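Side-chain contacts in NMB1025 protein (Neisseria meningitidis serogroup B, PDB 3KJJ), which is of unknown function but belongs to the YjgF (RutC) family, relatives of which include enamine/imine deaminases, and assembles as a trimer: residues S33-E38 against D55-E60; E45-V50 against A82-V87. All coordinates share one frame; numbering follows the deposited sequence.

Overall arrangement
Both contacts are built on helix 43-60, which lies with helix 81-91 against the mixed sheet of the subunit. Contact 2 joins its N-terminal part, 45-50, to residues 82-87 of the second helix; contact 1 joins its C-terminal part, 55-60, to the loop 33-38 that follows strand 29-32. Along the chain the segments alternate: 33-38, 45-50, 55-60, 82-87. The centres of the contacts are about 14 Å apart, yet they meet directly where loop 33-38 runs beside the helix: Asp49 OD2 probably accepts a hydrogen bond from Glu38 N, and Val50 packs on Val36 and Pro37. Helix 43-60 thus meets helix 81-91 near its start and, near its end, the loop that also contacts the second subunit.

Contact 1: S33-E38 against D55-E60; sequences SGMVPE and DRWLAE
Met35, a selenomethionine in this crystal, reaches from the loop to the indole of Trp57, and this pair forms the close-packed part of the contact. The Met35 chain bends at chi2 (-79°), which turns SE and the terminal methyl to the pyrrole side of the indole. SE lies 3.5 Å from Trp57 CD1 and 4.4 Å from the centroid of the five-membered ring, 57° off its normal, an oblique Met-aromatic contact in which the side chains cross at about a right angle. The terminal methyl CE lies by the same ring, but its exact position there is doubtful. Met35 also packs on Gln53 and Ile54 of helix 43-60, and Glu22 of strand 21-26 touches both Met35 and Trp57.

The solvent side is looser and polar. Glu38 OE2 and Arg56 NH2 stand 4.2 Å apart, too far for a salt bridge, with their carboxylate and guanidinium planes only 11° apart. Two waters span the gap. Water 1 donates to Glu38 OE2 at 2.6 Å and accepts from Arg56 NH2 at 2.9 Å; water 2 makes the same pair of bonds, lying in the guanidinium plane at its edge. OE2 therefore takes two water hydrogens, and opposite charges face each other through a hydrated bridge.

Ser33 OG hydrogen-bonds to Arg100 N of the second subunit, so the start of the loop lies in the interface with that subunit. The arrangement belongs to the YjgF-like fold, in which helices pack on one face of a beta-sheet; here a loop leaving strand 29-32 borders the helix that follows it.

Contact 2: E45-V50 against A82-V87; sequences EQTADV and AEMNGV
Thr47 and Val87 make the apolar centre of this contact, with Ala48 at its margin. Thr47 CG2 lies 3.9 Å from Val87 CG1, and the two side chains slide past each other in opposite directions. CG1 of Val87 stands anti to its own backbone N (chi1 175°) and extends across to the other helix, where it meets the backbone N of Ala48 at 3.8 Å and its CB at 4.2 Å. Met84, a selenomethionine here, bends at chi2 (-78°) and brings CE to 3.9 Å from Thr47 CG2; beyond the pair, Met84 packs on Ile73, Leu75 and Ile116 of the sheet.

The segments 45-50 and 82-87 belong to the helical layer of the alpha/beta YjgF-like fold: their axes approach to 8.9 Å and cross at -38°, with N-to-C directions running broadly the same way.

Polar groups take a different part. Thr47 OG1 touches Met84 CG at 3.5 Å, a van der Waals contact, while its hydrogen bond goes back to Ala43 O one turn earlier in its own helix. Glu83 OE2 instead bonds across to Ala44 N, near the start of helix 43-60, tying the two helices together just beside the apolar patch.

Contact 1: S33-E38 against D55-E60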
ATOM      1  N   SER B  33       5.766   4.439  -8.446  1.00 16.94           N
ATOM      2  CA  SER B  33       4.469   4.179  -9.082  1.00 12.89           C
ATOM      3  C   SER B  33       4.409   2.676  -9.316  1.00 11.75           C
ATOM      4  O   SER B  33       5.441   2.014  -9.407  1.00 12.43           O
ATOM      5  CB  SER B  33       4.337   4.912 -10.439  1.00 13.37           C
ATOM      6  OG  SER B  33       3.895   6.254 -10.295  1.00 18.18           O
ATOM      7  N   GLY B  34       3.196   2.136  -9.403  1.00 13.63           N
ATOM      8  CA  GLY B  34       3.015   0.767  -9.849  1.00 11.29           C
ATOM      9  C   GLY B  34       3.613   0.597 -11.232  1.00 13.69           C
ATOM     10  O   GLY B  34       3.290   1.337 -12.175  1.00 16.91           O
HETATM   11  N   MSE B  35       4.490  -0.384 -11.358  1.00 13.33           N
HETATM   12  CA  MSE B  35       5.197  -0.583 -12.617  1.00 14.93           C
HETATM   13  C   MSE B  35       4.476  -1.679 -13.366  1.00 14.94           C
HETATM   14  O   MSE B  35       4.156  -2.724 -12.806  1.00 14.75           O
HETATM   15  CB  MSE B  35       6.663  -0.924 -12.394  1.00 15.14           C
HETATM   16  CG  MSE B  35       7.460   0.176 -11.674  1.00 18.99           C
HETATM   17 SE   MSE B  35       8.030   1.704 -12.766  1.00 26.61          SE
HETATM   18  CE  MSE B  35       8.796   2.771 -11.340  1.00 18.10           C
ATOM     19  N   VAL B  36       4.210  -1.400 -14.632  1.00 16.28           N
ATOM     20  CA  VAL B  36       3.412  -2.257 -15.492  1.00 16.72           C
ATOM     21  C   VAL B  36       4.278  -2.678 -16.683  1.00 18.92           C
ATOM     22  O   VAL B  36       5.247  -1.999 -17.006  1.00 18.33           O
ATOM     23  CB  VAL B  36       2.144  -1.517 -15.991  1.00 17.24           C
ATOM     24  CG1 VAL B  36       1.224  -1.177 -14.821  1.00 19.79           C
ATOM     25  CG2 VAL B  36       2.517  -0.259 -16.763  1.00 22.93           C
ATOM     26  N   PRO B  37       3.929  -3.798 -17.335  1.00 19.51           N
ATOM     27  CA  PRO B  37       4.734  -4.329 -18.427  1.00 19.41           C
ATOM     28  C   PRO B  37       4.819  -3.360 -19.598  1.00 21.48           C
ATOM     29  O   PRO B  37       3.813  -2.766 -19.977  1.00 18.89           O
ATOM     30  CB  PRO B  37       3.964  -5.585 -18.852  1.00 17.89           C
ATOM     31  CG  PRO B  37       3.094  -5.910 -17.714  1.00 17.91           C
ATOM     32  CD  PRO B  37       2.742  -4.626 -17.079  1.00 19.88           C
ATOM     33  N   GLU B  38       6.026  -3.190 -20.134  1.00 23.65           N
ATOM     34  CA  GLU B  38       6.245  -2.433 -21.365  1.00 24.69           C
ATOM     35  C   GLU B  38       6.632  -3.392 -22.485  1.00 24.07           C
ATOM     36  O   GLU B  38       6.636  -3.017 -23.660  1.00 21.91           O
ATOM     37  CB  GLU B  38       7.347  -1.382 -21.171  1.00 26.55           C
ATOM     38  CG  GLU B  38       6.899  -0.150 -20.390  1.00 27.01           C
ATOM     39  CD  GLU B  38       8.037   0.831 -20.100  1.00 29.07           C
ATOM     40  OE1 GLU B  38       7.742   2.013 -19.840  1.00 32.76           O
ATOM     41  OE2 GLU B  38       9.220   0.425 -20.123  1.00 28.42           O
ATOM     42  N   ASP B  55      14.468  -1.815 -11.123  1.00 15.53           N
ATOM     43  CA  ASP B  55      15.921  -1.666 -11.042  1.00 18.79           C
ATOM     44  C   ASP B  55      16.346  -0.279 -11.532  1.00 17.51           C
ATOM     45  O   ASP B  55      17.118   0.400 -10.871  1.00 15.34           O
ATOM     46  CB  ASP B  55      16.646  -2.738 -11.867  1.00 19.15           C
ATOM     47  CG  ASP B  55      16.609  -4.122 -11.225  1.00 22.86           C
ATOM     48  OD1 ASP B  55      16.371  -4.234 -10.002  1.00 21.50           O
ATOM     49  OD2 ASP B  55      16.846  -5.108 -11.960  1.00 21.03           O
ATOM     50  N   ARG B  56      15.816   0.139 -12.676  1.00 18.22           N
ATOM     51  CA  ARG B  56      16.208   1.410 -13.286  1.00 18.30           C
ATOM     52  C   ARG B  56      15.765   2.605 -12.441  1.00 16.04           C
ATOM     53  O   ARG B  56      16.552   3.526 -12.220  1.00 16.80           O
ATOM     54  CB  ARG B  56      15.728   1.518 -14.738  1.00 18.19           C
ATOM     55  CG  ARG B  56      16.514   0.639 -15.723  1.00 20.87           C
ATOM     56  CD  ARG B  56      16.262   1.019 -17.197  1.00 20.21           C
ATOM     57  NE  ARG B  56      14.848   0.935 -17.577  1.00 17.41           N
ATOM     58  CZ  ARG B  56      14.239  -0.177 -17.995  1.00 23.95           C
ATOM     59  NH1 ARG B  56      14.914  -1.314 -18.085  1.00 16.25           N
ATOM     60  NH2 ARG B  56      12.943  -0.153 -18.319  1.00 22.79           N
ATOM     61  N   TRP B  57      14.537   2.559 -11.918  1.00 12.96           N
ATOM     62  CA  TRP B  57      14.025   3.642 -11.075  1.00 14.81           C
ATOM     63  C   TRP B  57      14.629   3.681  -9.673  1.00 15.72           C
ATOM     64  O   TRP B  57      14.780   4.759  -9.100  1.00 18.90           O
ATOM     65  CB  TRP B  57      12.485   3.657 -11.030  1.00 13.86           C
ATOM     66  CG  TRP B  57      11.889   4.071 -12.364  1.00 12.34           C
ATOM     67  CD1 TRP B  57      11.168   3.282 -13.219  1.00 15.72           C
ATOM     68  CD2 TRP B  57      11.990   5.356 -12.997  1.00 13.48           C
ATOM     69  NE1 TRP B  57      10.804   3.994 -14.329  1.00 13.42           N
ATOM     70  CE2 TRP B  57      11.301   5.270 -14.224  1.00 11.09           C
ATOM     71  CE3 TRP B  57      12.611   6.565 -12.653  1.00 14.63           C
ATOM     72  CZ2 TRP B  57      11.205   6.350 -15.108  1.00 17.79           C
ATOM     73  CZ3 TRP B  57      12.506   7.643 -13.528  1.00 17.10           C
ATOM     74  CH2 TRP B  57      11.807   7.526 -14.743  1.00 23.92           C
ATOM     75  N   LEU B  58      15.005   2.522  -9.136  1.00 18.08           N
ATOM     76  CA  LEU B  58      15.649   2.490  -7.824  1.00 17.68           C
ATOM     77  C   LEU B  58      17.057   3.080  -7.932  1.00 16.82           C
ATOM     78  O   LEU B  58      17.481   3.851  -7.062  1.00 19.47           O
ATOM     79  CB  LEU B  58      15.646   1.067  -7.227  1.00 15.71           C
ATOM     80  CG  LEU B  58      14.294   0.507  -6.728  1.00 15.61           C
ATOM     81  CD1 LEU B  58      14.462  -0.884  -6.120  1.00 12.11           C
ATOM     82  CD2 LEU B  58      13.583   1.431  -5.739  1.00 17.00           C
ATOM     83  N   ALA B  59      17.761   2.739  -9.012  1.00 17.13           N
ATOM     84  CA  ALA B  59      19.069   3.337  -9.323  1.00 18.09           C
ATOM     85  C   ALA B  59      18.986   4.863  -9.387  1.00 19.48           C
ATOM     86  O   ALA B  59      19.767   5.571  -8.738  1.00 18.53           O
ATOM     87  CB  ALA B  59      19.628   2.769 -10.633  1.00 21.47           C
ATOM     88  N   GLU B  60      18.016   5.367 -10.145  1.00 18.54           N
ATOM     89  CA  GLU B  60      17.795   6.801 -10.236  1.00 21.47           C
ATOM     90  C   GLU B  60      17.580   7.456  -8.859  1.00 21.20           C
ATOM     91  O   GLU B  60      17.978   8.598  -8.658  1.00 20.91           O
ATOM     92  CB  GLU B  60      16.639   7.109 -11.196  1.00 23.26           C
ATOM     93  CG  GLU B  60      16.820   8.430 -11.938  1.00 37.27           C
ATOM     94  CD  GLU B  60      16.124   8.466 -13.297  1.00 45.09           C
ATOM     95  OE1 GLU B  60      15.532   9.518 -13.628  1.00 47.47           O
ATOM     96  OE2 GLU B  60      16.177   7.457 -14.038  1.00 42.99           O
TER
HETATM   97  O   HOH W   1      10.974  -1.540 -19.918  1.00 21.64           O
HETATM   98  O   HOH W   2      10.638   1.820 -18.526  1.00 29.82           O

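Contact 2: E45-V50 against A82-V87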
ATOM      1  N   GLU B  45       7.595 -13.188 -18.684  1.00 22.72           N
ATOM      2  CA  GLU B  45       8.174 -12.151 -19.539  1.00 22.76           C
ATOM      3  C   GLU B  45       7.824 -10.767 -19.002  1.00 18.65           C
ATOM      4  O   GLU B  45       8.679  -9.902 -18.907  1.00 16.82           O
ATOM      5  CB  GLU B  45       7.709 -12.313 -20.990  1.00 24.06           C
ATOM      6  CG  GLU B  45       8.393 -13.470 -21.731  1.00 31.87           C
ATOM      7  CD  GLU B  45       7.658 -13.905 -23.005  1.00 35.72           C
ATOM      8  OE1 GLU B  45       6.741 -13.188 -23.467  1.00 34.02           O
ATOM      9  OE2 GLU B  45       8.006 -14.977 -23.547  1.00 36.71           O
ATOM     10  N   GLN B  46       6.566 -10.580 -18.622  1.00 18.20           N
ATOM     11  CA  GLN B  46       6.113  -9.302 -18.092  1.00 18.66           C
ATOM     12  C   GLN B  46       6.703  -9.007 -16.716  1.00 16.92           C
ATOM     13  O   GLN B  46       7.084  -7.864 -16.438  1.00 18.88           O
ATOM     14  CB  GLN B  46       4.586  -9.238 -18.078  1.00 16.84           C
ATOM     15  CG  GLN B  46       4.011  -9.101 -19.491  1.00 21.29           C
ATOM     16  CD  GLN B  46       2.517  -8.885 -19.497  1.00 21.75           C
ATOM     17  OE1 GLN B  46       1.873  -8.913 -18.450  1.00 17.25           O
ATOM     18  NE2 GLN B  46       1.956  -8.655 -20.682  1.00 22.30           N
ATOM     19  N   THR B  47       6.819 -10.039 -15.881  1.00 16.03           N
ATOM     20  CA  THR B  47       7.407  -9.880 -14.549  1.00 16.58           C
ATOM     21  C   THR B  47       8.861  -9.406 -14.707  1.00 15.14           C
ATOM     22  O   THR B  47       9.282  -8.469 -14.023  1.00 17.38           O
ATOM     23  CB  THR B  47       7.286 -11.169 -13.672  1.00 17.14           C
ATOM     24  OG1 THR B  47       5.900 -11.532 -13.519  1.00 18.95           O
ATOM     25  CG2 THR B  47       7.874 -10.943 -12.278  1.00 22.02           C
ATOM     26  N   ALA B  48       9.601 -10.039 -15.623  1.00 17.87           N
ATOM     27  CA  ALA B  48      10.992  -9.670 -15.901  1.00 18.87           C
ATOM     28  C   ALA B  48      11.104  -8.199 -16.287  1.00 17.32           C
ATOM     29  O   ALA B  48      11.946  -7.486 -15.752  1.00 18.15           O
ATOM     30  CB  ALA B  48      11.587 -10.548 -16.997  1.00 17.99           C
ATOM     31  N   ASP B  49      10.267  -7.760 -17.221  1.00 19.56           N
ATOM     32  CA  ASP B  49      10.288  -6.368 -17.672  1.00 18.26           C
ATOM     33  C   ASP B  49      10.004  -5.377 -16.545  1.00 14.66           C
ATOM     34  O   ASP B  49      10.639  -4.315 -16.472  1.00 15.84           O
ATOM     35  CB  ASP B  49       9.296  -6.130 -18.811  1.00 22.15           C
ATOM     36  CG  ASP B  49       9.320  -4.687 -19.300  1.00 14.46           C
ATOM     37  OD1 ASP B  49      10.271  -4.322 -20.007  1.00 23.04           O
ATOM     38  OD2 ASP B  49       8.394  -3.924 -18.963  1.00 24.62           O
ATOM     39  N   VAL B  50       9.050  -5.731 -15.685  1.00 12.62           N
ATOM     40  CA  VAL B  50       8.605  -4.878 -14.584  1.00 12.99           C
ATOM     41  C   VAL B  50       9.732  -4.755 -13.554  1.00 12.08           C
ATOM     42  O   VAL B  50      10.019  -3.658 -13.080  1.00 12.00           O
ATOM     43  CB  VAL B  50       7.278  -5.411 -13.965  1.00 11.61           C
ATOM     44  CG1 VAL B  50       7.049  -4.897 -12.556  1.00 14.67           C
ATOM     45  CG2 VAL B  50       6.076  -5.018 -14.870  1.00 12.21           C
ATOM     46  N   ALA B  82       2.768 -18.991  -9.615  1.00 19.61           N
ATOM     47  CA  ALA B  82       4.036 -19.721  -9.683  1.00 21.19           C
ATOM     48  C   ALA B  82       4.980 -19.164 -10.750  1.00 18.22           C
ATOM     49  O   ALA B  82       6.189 -19.091 -10.529  1.00 19.65           O
ATOM     50  CB  ALA B  82       3.807 -21.230  -9.877  1.00 20.35           C
ATOM     51  N   GLU B  83       4.429 -18.762 -11.892  1.00 19.27           N
ATOM     52  CA  GLU B  83       5.228 -18.201 -12.981  1.00 20.52           C
ATOM     53  C   GLU B  83       5.866 -16.875 -12.584  1.00 18.09           C
ATOM     54  O   GLU B  83       7.050 -16.648 -12.863  1.00 19.49           O
ATOM     55  CB  GLU B  83       4.395 -18.019 -14.256  1.00 20.72           C
ATOM     56  CG  GLU B  83       5.222 -17.675 -15.496  1.00 25.07           C
ATOM     57  CD  GLU B  83       4.450 -17.815 -16.805  1.00 28.51           C
ATOM     58  OE1 GLU B  83       3.306 -18.310 -16.779  1.00 28.50           O
ATOM     59  OE2 GLU B  83       4.988 -17.424 -17.862  1.00 27.56           O
HETATM   60  N   MSE B  84       5.072 -16.010 -11.952  1.00 17.67           N
HETATM   61  CA  MSE B  84       5.558 -14.720 -11.447  1.00 19.75           C
HETATM   62  C   MSE B  84       6.651 -14.982 -10.420  1.00 20.27           C
HETATM   63  O   MSE B  84       7.769 -14.484 -10.578  1.00 21.55           O
HETATM   64  CB  MSE B  84       4.409 -13.884 -10.862  1.00 19.86           C
HETATM   65  CG  MSE B  84       4.797 -12.483 -10.339  1.00 17.32           C
HETATM   66 SE   MSE B  84       5.676 -12.513  -8.564  1.00 24.12          SE
HETATM   67  CE  MSE B  84       6.483 -10.756  -8.667  1.00 29.16           C
ATOM     68  N   ASN B  85       6.328 -15.798  -9.409  1.00 20.23           N
ATOM     69  CA  ASN B  85       7.261 -16.199  -8.339  1.00 20.15           C
ATOM     70  C   ASN B  85       8.616 -16.689  -8.816  1.00 19.47           C
ATOM     71  O   ASN B  85       9.633 -16.344  -8.226  1.00 19.05           O
ATOM     72  CB  ASN B  85       6.635 -17.276  -7.434  1.00 19.71           C
ATOM     73  CG  ASN B  85       5.567 -16.721  -6.514  1.00 19.46           C
ATOM     74  OD1 ASN B  85       5.498 -15.520  -6.275  1.00 17.50           O
ATOM     75  ND2 ASN B  85       4.723 -17.599  -5.998  1.00 17.86           N
ATOM     76  N   GLY B  86       8.629 -17.490  -9.880  1.00 17.49           N
ATOM     77  CA  GLY B  86       9.883 -18.006 -10.437  1.00 18.61           C
ATOM     78  C   GLY B  86      10.842 -16.901 -10.839  1.00 18.44           C
ATOM     79  O   GLY B  86      12.054 -17.012 -10.627  1.00 17.57           O
ATOM     80  N   VAL B  87      10.294 -15.819 -11.393  1.00 17.70           N
ATOM     81  CA  VAL B  87      11.100 -14.695 -11.821  1.00 16.27           C
ATOM     82  C   VAL B  87      11.464 -13.819 -10.614  1.00 16.93           C
ATOM     83  O   VAL B  87      12.627 -13.447 -10.444  1.00 20.64           O
ATOM     84  CB  VAL B  87      10.422 -13.922 -12.978  1.00 16.82           C
ATOM     85  CG1 VAL B  87      11.212 -12.664 -13.344  1.00 13.11           C
ATOM     86  CG2 VAL B  87      10.272 -14.852 -14.193  1.00 12.36           C
TER